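Local coordinates for protein TRAP dicarboxylate transporter-DctP subunit (Marinobacter aquaeolei, PDB 4PFI) that probably captures a small organic acid in the periplasm and delivers it to a TRAP transporter for uptake, as a family 7 solute-binding protein, at residues Leu152-Met160 / Ala278-Asn286. Sequence-based numbering, arbitrary orientation.
Sequences LGFVPEGWM and AWTLQEDLN
P156 lays its ring across the indole of W279, CG standing over the centre of the five-membered ring, 3.5 Å from its centroid and almost on the ring normal. This CH-pi contact illustrates how a proline in a strand can seat a helix: the two side chains cross at about a right angle, P156 CB reaching on toward the six-membered ring, 4.0 Å from W279 CZ2. With CG anti to the carbonyl carbon (chi1 -76°), the indole of W279 presents its face to P156, and helix 124-132 supplies further partners through R128 and L131. Replacing W279 by an alanine is likely to take from P156 the aromatic face it rests on and to open a gap toward helix 124-132. A278 CB fills in beside the proline, 3.8 Å from V155 CG1 and 3.9 Å from P156 CD.

Farther along, the contact turns polar. N286 ND2 donates to E157 O over 3.0 Å, nearly straight at the hydrogen (165°) though tilted from the carbonyl plane, and also to Q282 OE1, one turn earlier in the helix. Both acceptors lie in the amide plane of N286, and F223 N binds its OD1, so the amide is held at both ends and its rotation fixed. Q282 is bent back on itself, which brings OE1 within 3.4 Å of G158 CA. A side chain on G158 has no place: its CB would run into N286 ND2 and, at the backbone angles of G158, would be pressed against the carbonyl O of E157.

The axes of segments 152-159 and 278-286 approach to 7.3 Å and run 26° from parallel; the first lies on strand 149-164, which pairs antiparallel with strand 244-252, the second on helix 263-296. A long helix and strands running between the two domains are characteristic of TRAP (DctP-type) solute-binding proteins, seen here in the open, apo form.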
loop_
_atom_site.group_PDB
_atom_site.type_symbol
_atom_site.label_atom_id
_atom_site.label_comp_id
_atom_site.label_asym_id
_atom_site.label_seq_id
_atom_site.Cartn_x
_atom_site.Cartn_y
_atom_site.Cartn_z
ATOM N N LEU A 152 2.121 -1.344 -14.413
ATOM C CA LEU A 152 1.187 -0.462 -15.116
ATOM C C LEU A 152 0.939 0.837 -14.351
ATOM O O LEU A 152 0.533 1.836 -14.936
ATOM C CB LEU A 152 -0.145 -1.177 -15.359
ATOM C CG LEU A 152 -0.044 -2.475 -16.175
ATOM C CD1 LEU A 152 -1.417 -3.128 -16.364
ATOM C CD2 LEU A 152 0.626 -2.207 -17.525
ATOM N N GLY A 153 1.159 0.825 -13.038
ATOM C CA GLY A 153 0.896 2.007 -12.238
ATOM C C GLY A 153 0.801 1.757 -10.747
ATOM O O GLY A 153 0.904 0.624 -10.269
ATOM N N PHE A 154 0.594 2.844 -10.012
ATOM C CA PHE A 154 0.466 2.796 -8.569
ATOM C C PHE A 154 -0.913 3.301 -8.131
ATOM O O PHE A 154 -1.466 4.211 -8.748
ATOM C CB PHE A 154 1.587 3.627 -7.930
ATOM C CG PHE A 154 2.975 3.093 -8.222
ATOM C CD1 PHE A 154 3.340 1.825 -7.808
ATOM C CD2 PHE A 154 3.901 3.844 -8.955
ATOM C CE1 PHE A 154 4.599 1.325 -8.094
ATOM C CE2 PHE A 154 5.173 3.338 -9.239
ATOM C CZ PHE A 154 5.521 2.085 -8.812
ATOM N N VAL A 155 -1.461 2.700 -7.077
ATOM C CA VAL A 155 -2.740 3.110 -6.515
ATOM C C VAL A 155 -2.689 3.327 -4.990
ATOM O O VAL A 155 -2.235 2.456 -4.256
ATOM C CB VAL A 155 -3.812 2.062 -6.817
ATOM C CG1 VAL A 155 -5.152 2.522 -6.276
ATOM C CG2 VAL A 155 -3.874 1.792 -8.335
ATOM N N PRO A 156 -3.173 4.485 -4.511
ATOM C CA PRO A 156 -3.219 4.812 -3.072
ATOM C C PRO A 156 -4.335 4.045 -2.334
ATOM O O PRO A 156 -5.433 3.938 -2.884
ATOM C CB PRO A 156 -3.536 6.315 -3.071
ATOM C CG PRO A 156 -4.376 6.517 -4.339
ATOM C CD PRO A 156 -3.813 5.519 -5.348
ATOM N N GLU A 157 -4.070 3.496 -1.143
ATOM C CA GLU A 157 -5.135 2.846 -0.350
ATOM C C GLU A 157 -5.384 3.611 0.943
ATOM O O GLU A 157 -6.329 3.327 1.683
ATOM C CB GLU A 157 -4.831 1.376 -0.071
ATOM C CG GLU A 157 -4.313 0.661 -1.287
ATOM C CD GLU A 157 -4.135 -0.846 -1.094
ATOM O OE1 GLU A 157 -2.971 -1.295 -0.953
ATOM O OE2 GLU A 157 -5.148 -1.590 -1.102
ATOM N N GLY A 158 -4.563 4.616 1.199
ATOM C CA GLY A 158 -4.823 5.507 2.303
ATOM C C GLY A 158 -3.612 5.724 3.186
ATOM O O GLY A 158 -2.613 5.007 3.085
ATOM N N TRP A 159 -3.683 6.745 4.029
ATOM C CA TRP A 159 -2.663 6.980 5.025
ATOM C C TRP A 159 -2.524 5.767 5.951
ATOM O O TRP A 159 -3.524 5.283 6.487
ATOM C CB TRP A 159 -3.078 8.184 5.860
ATOM C CG TRP A 159 -2.768 9.502 5.244
ATOM C CD1 TRP A 159 -3.653 10.451 4.855
ATOM C CD2 TRP A 159 -1.463 10.015 4.934
ATOM N NE1 TRP A 159 -2.984 11.533 4.312
ATOM C CE2 TRP A 159 -1.640 11.291 4.353
ATOM C CE3 TRP A 159 -0.168 9.518 5.098
ATOM C CZ2 TRP A 159 -0.570 12.082 3.934
ATOM C CZ3 TRP A 159 0.897 10.299 4.673
ATOM C CH2 TRP A 159 0.688 11.573 4.103
HETATM N N MSE A 160 -1.305 5.290 6.188
HETATM C CA MSE A 160 -1.085 4.284 7.244
HETATM C C MSE A 160 -1.475 4.920 8.593
HETATM O O MSE A 160 -1.166 6.082 8.847
HETATM C CB MSE A 160 0.362 3.792 7.286
HETATM C CG MSE A 160 0.806 3.078 6.010
HETATM SE SE MSE A 160 -0.103 1.361 5.758
HETATM C CE MSE A 160 0.953 0.253 7.009
ATOM N N ALA A 278 -9.125 7.073 -7.703
ATOM C CA ALA A 278 -8.619 6.251 -6.614
ATOM C C ALA A 278 -8.321 7.114 -5.382
ATOM O O ALA A 278 -8.558 6.689 -4.273
ATOM C CB ALA A 278 -7.374 5.499 -7.046
ATOM N N TRP A 279 -7.797 8.319 -5.587
ATOM C CA TRP A 279 -7.529 9.201 -4.468
ATOM C C TRP A 279 -8.827 9.545 -3.763
ATOM O O TRP A 279 -8.865 9.685 -2.546
ATOM C CB TRP A 279 -6.794 10.454 -4.907
ATOM C CG TRP A 279 -5.360 10.145 -5.162
ATOM C CD1 TRP A 279 -4.798 9.758 -6.358
ATOM C CD2 TRP A 279 -4.291 10.177 -4.213
ATOM N NE1 TRP A 279 -3.457 9.542 -6.194
ATOM C CE2 TRP A 279 -3.117 9.794 -4.891
ATOM C CE3 TRP A 279 -4.208 10.500 -2.857
ATOM C CZ2 TRP A 279 -1.877 9.729 -4.264
ATOM C CZ3 TRP A 279 -2.968 10.422 -2.227
ATOM C CH2 TRP A 279 -1.824 10.044 -2.930
ATOM N N THR A 280 -9.904 9.619 -4.528
ATOM C CA THR A 280 -11.185 9.985 -3.955
ATOM C C THR A 280 -11.875 8.790 -3.306
ATOM O O THR A 280 -12.522 8.936 -2.285
ATOM C CB THR A 280 -12.103 10.609 -5.009
ATOM O OG1 THR A 280 -11.519 11.839 -5.474
ATOM C CG2 THR A 280 -13.506 10.872 -4.419
ATOM N N LEU A 281 -11.736 7.609 -3.891
ATOM C CA LEU A 281 -12.344 6.413 -3.326
ATOM C C LEU A 281 -11.726 6.108 -1.974
ATOM O O LEU A 281 -12.425 5.748 -1.023
ATOM C CB LEU A 281 -12.112 5.221 -4.242
ATOM C CG LEU A 281 -13.013 5.153 -5.476
ATOM C CD1 LEU A 281 -12.443 4.166 -6.490
ATOM C CD2 LEU A 281 -14.440 4.764 -5.071
ATOM N N GLN A 282 -10.416 6.266 -1.859
ATOM C CA GLN A 282 -9.791 5.845 -0.623
ATOM C C GLN A 282 -10.076 6.860 0.476
ATOM O O GLN A 282 -10.317 6.463 1.609
ATOM C CB GLN A 282 -8.287 5.546 -0.776
ATOM C CG GLN A 282 -7.432 6.729 -1.132
ATOM C CD GLN A 282 -7.213 7.637 0.047
ATOM O OE1 GLN A 282 -7.521 7.280 1.180
ATOM N NE2 GLN A 282 -6.702 8.824 -0.210
ATOM N N GLU A 283 -10.063 8.156 0.154
ATOM C CA GLU A 283 -10.346 9.187 1.168
ATOM C C GLU A 283 -11.723 8.933 1.795
ATOM O O GLU A 283 -11.876 8.952 3.018
ATOM C CB GLU A 283 -10.314 10.601 0.557
ATOM C CG GLU A 283 -10.523 11.727 1.589
ATOM C CD GLU A 283 -10.467 13.125 0.989
ATOM O OE1 GLU A 283 -10.368 13.242 -0.248
ATOM O OE2 GLU A 283 -10.525 14.118 1.754
ATOM N N ASP A 284 -12.711 8.689 0.931
ATOM C CA ASP A 284 -14.089 8.422 1.335
ATOM C C ASP A 284 -14.240 7.092 2.099
ATOM O O ASP A 284 -14.882 7.050 3.151
ATOM C CB ASP A 284 -14.992 8.390 0.097
ATOM C CG ASP A 284 -15.343 9.796 -0.440
ATOM O OD1 ASP A 284 -15.173 10.812 0.286
ATOM O OD2 ASP A 284 -15.821 9.882 -1.596
ATOM N N LEU A 285 -13.659 6.003 1.582
ATOM C CA LEU A 285 -13.809 4.713 2.256
ATOM C C LEU A 285 -13.182 4.779 3.657
ATOM O O LEU A 285 -13.749 4.307 4.637
ATOM C CB LEU A 285 -13.174 3.573 1.472
ATOM C CG LEU A 285 -13.254 2.190 2.158
ATOM C CD1 LEU A 285 -14.700 1.717 2.365
ATOM C CD2 LEU A 285 -12.477 1.163 1.359
ATOM N N ASN A 286 -12.005 5.379 3.739
ATOM C CA ASN A 286 -11.322 5.486 5.007
ATOM C C ASN A 286 -12.108 6.366 5.994
ATOM O O ASN A 286 -12.156 6.058 7.184
ATOM C CB ASN A 286 -9.887 5.965 4.811
ATOM C CG ASN A 286 -8.987 4.862 4.293
ATOM O OD1 ASN A 286 -8.988 3.761 4.843
ATOM N ND2 ASN A 286 -8.247 5.122 3.196
#